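Local coordinates for protein aminoacyltransferase FemA (Staphylococcus aureus, PDB 1LRZ) that adds glycines 2 and 3 of the pentaglycine bridge of staphylococcal peptidoglycan, taking each glycine from glycyl-tRNA, at residues Ser72-Val77 / Val152-Tyr157. Residues are numbered along the deposited sequence; the frame is centred on the assembly and turned at random.
Sequences SNRGPV and VLQIRY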
loop_
_atom_site.group_PDB
_atom_site.type_symbol
_atom_site.label_atom_id
_atom_site.label_comp_id
_atom_site.label_asym_id
_atom_site.label_seq_id
_atom_site.Cartn_x
_atom_site.Cartn_y
_atom_site.Cartn_z
ATOM N N SER A 72 -15.530 -14.070 1.504
ATOM C CA SER A 72 -15.266 -13.378 2.775
ATOM C C SER A 72 -14.473 -12.066 2.709
ATOM O O SER A 72 -14.192 -11.458 3.744
ATOM C CB SER A 72 -14.572 -14.323 3.764
ATOM O OG SER A 72 -13.247 -14.613 3.346
ATOM N N ASN A 73 -14.082 -11.645 1.511
ATOM C CA ASN A 73 -13.368 -10.381 1.353
ATOM C C ASN A 73 -12.191 -10.135 2.311
ATOM O O ASN A 73 -12.138 -9.094 2.969
ATOM C CB ASN A 73 -14.362 -9.216 1.490
ATOM C CG ASN A 73 -15.464 -9.255 0.432
ATOM O OD1 ASN A 73 -16.406 -10.055 0.520
ATOM N ND2 ASN A 73 -15.349 -8.398 -0.575
ATOM N N ARG A 74 -11.249 -11.073 2.377
ATOM C CA ARG A 74 -10.075 -10.950 3.254
ATOM C C ARG A 74 -10.405 -11.040 4.741
ATOM O O ARG A 74 -9.552 -10.776 5.597
ATOM C CB ARG A 74 -9.333 -9.630 2.984
ATOM C CG ARG A 74 -8.288 -9.706 1.881
ATOM C CD ARG A 74 -7.322 -10.822 2.169
ATOM N NE ARG A 74 -6.093 -10.782 1.383
ATOM C CZ ARG A 74 -5.212 -11.774 1.385
ATOM N NH1 ARG A 74 -4.100 -11.697 0.665
ATOM N NH2 ARG A 74 -5.470 -12.862 2.100
ATOM N N GLY A 75 -11.644 -11.403 5.046
ATOM C CA GLY A 75 -12.050 -11.538 6.433
ATOM C C GLY A 75 -12.095 -13.015 6.761
ATOM O O GLY A 75 -11.725 -13.827 5.921
ATOM N N PRO A 76 -12.578 -13.408 7.945
ATOM C CA PRO A 76 -13.086 -12.551 9.021
ATOM C C PRO A 76 -12.022 -11.906 9.904
ATOM O O PRO A 76 -10.853 -12.290 9.884
ATOM C CB PRO A 76 -13.957 -13.507 9.827
ATOM C CG PRO A 76 -13.207 -14.792 9.715
ATOM C CD PRO A 76 -12.809 -14.832 8.255
ATOM N N VAL A 77 -12.451 -10.916 10.675
ATOM C CA VAL A 77 -11.574 -10.240 11.622
ATOM C C VAL A 77 -11.977 -10.904 12.936
ATOM O O VAL A 77 -13.137 -10.835 13.346
ATOM C CB VAL A 77 -11.860 -8.735 11.660
ATOM C CG1 VAL A 77 -10.894 -8.046 12.611
ATOM C CG2 VAL A 77 -11.726 -8.154 10.236
ATOM N N VAL A 152 -8.133 -14.183 -10.109
ATOM C CA VAL A 152 -9.157 -14.161 -9.067
ATOM C C VAL A 152 -8.625 -14.063 -7.641
ATOM O O VAL A 152 -9.000 -13.158 -6.892
ATOM C CB VAL A 152 -10.042 -15.424 -9.142
ATOM C CG1 VAL A 152 -11.154 -15.342 -8.108
ATOM C CG2 VAL A 152 -10.610 -15.573 -10.539
ATOM N N LEU A 153 -7.753 -14.992 -7.270
ATOM C CA LEU A 153 -7.215 -15.019 -5.920
ATOM C C LEU A 153 -6.328 -13.832 -5.559
ATOM O O LEU A 153 -5.507 -13.378 -6.361
ATOM C CB LEU A 153 -6.448 -16.328 -5.706
ATOM C CG LEU A 153 -7.207 -17.588 -6.132
ATOM C CD1 LEU A 153 -6.383 -18.827 -5.822
ATOM C CD2 LEU A 153 -8.537 -17.655 -5.399
ATOM N N GLN A 154 -6.508 -13.325 -4.341
ATOM C CA GLN A 154 -5.693 -12.218 -3.850
ATOM C C GLN A 154 -4.241 -12.711 -3.741
ATOM O O GLN A 154 -3.995 -13.893 -3.478
ATOM C CB GLN A 154 -6.183 -11.763 -2.462
ATOM C CG GLN A 154 -7.597 -11.207 -2.411
ATOM C CD GLN A 154 -7.823 -10.108 -3.439
ATOM O OE1 GLN A 154 -7.015 -9.188 -3.569
ATOM N NE2 GLN A 154 -8.930 -10.196 -4.169
ATOM N N ILE A 155 -3.284 -11.810 -3.952
ATOM C CA ILE A 155 -1.871 -12.161 -3.856
ATOM C C ILE A 155 -1.581 -12.569 -2.408
ATOM O O ILE A 155 -1.967 -11.866 -1.467
ATOM C CB ILE A 155 -0.970 -10.960 -4.268
ATOM C CG1 ILE A 155 0.505 -11.330 -4.111
ATOM C CG2 ILE A 155 -1.292 -9.747 -3.427
ATOM C CD1 ILE A 155 0.911 -12.552 -4.936
ATOM N N ARG A 156 -0.910 -13.708 -2.241
ATOM C CA ARG A 156 -0.588 -14.256 -0.923
ATOM C C ARG A 156 0.651 -13.687 -0.233
ATOM O O ARG A 156 0.939 -14.060 0.906
ATOM C CB ARG A 156 -0.419 -15.788 -0.981
ATOM C CG ARG A 156 -1.687 -16.625 -0.984
ATOM C CD ARG A 156 -1.386 -18.099 -0.607
ATOM N NE ARG A 156 -0.179 -18.598 -1.263
ATOM C CZ ARG A 156 0.916 -18.992 -0.618
ATOM N NH1 ARG A 156 0.962 -18.961 0.712
ATOM N NH2 ARG A 156 1.976 -19.394 -1.306
ATOM N N TYR A 157 1.381 -12.797 -0.898
ATOM C CA TYR A 157 2.591 -12.232 -0.303
ATOM C C TYR A 157 2.602 -10.708 -0.268
ATOM O O TYR A 157 2.272 -10.059 -1.260
ATOM C CB TYR A 157 3.841 -12.687 -1.063
ATOM C CG TYR A 157 4.035 -14.183 -1.170
ATOM C CD1 TYR A 157 3.292 -14.949 -2.079
ATOM C CD2 TYR A 157 4.986 -14.832 -0.385
ATOM C CE1 TYR A 157 3.501 -16.336 -2.201
ATOM C CE2 TYR A 157 5.201 -16.208 -0.499
ATOM C CZ TYR A 157 4.458 -16.949 -1.408
ATOM O OH TYR A 157 4.695 -18.301 -1.532
#
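Arg74 alone spans the gap from the turn 72-75 to the loop 152-157, laying its guanidinium over the start of the Gln154 side chain. Its chain bends at chi2 (-54°), then runs extended, carrying NH1 across while the two backbones stay well apart: the closest CA atoms, those of Arg74 and Gln154, are 8.4 Å from each other. Gln154 CB sits over one face of the guanidinium, 3.8 Å from Arg74 NH1, and Gln154 CG lies 4.1 Å from Arg74 NE, so the aliphatic part of the glutamine does the touching. The Gln154 amide is turned 59° from the guanidinium plane instead of stacking on it. At the guanidinium edge, near its plane, Arg74 NH1 comes within 3.0 Å of Ile155 O, but the angle is too poor for a hydrogen bond; the approach is probably favourable electrostatically.

The backbone at the base of the arginine is held by the turn. Ser72 to Gly75 form a type I' turn closed by Gly75 N to Ser72 O at 2.9 Å, and Ser72 OG donates to Gly75 O at 3.1 Å from above the carbonyl plane. Asp108 OD2 accepts a hydrogen bond from Arg74 N, and the Gln154 side chain also packs against Asp108, which therefore touches both segments. Within the same loop as Gln154, Arg156 NH1 forms a salt bridge with Glu392 OE1 of strand 389-393. The contact thus links a type I' turn interrupting strand 67-78 of the seven-stranded mixed sheet to the loop entering strand 157-162 of the nine-stranded one, bridging the two sheets of this FemABX-family fold.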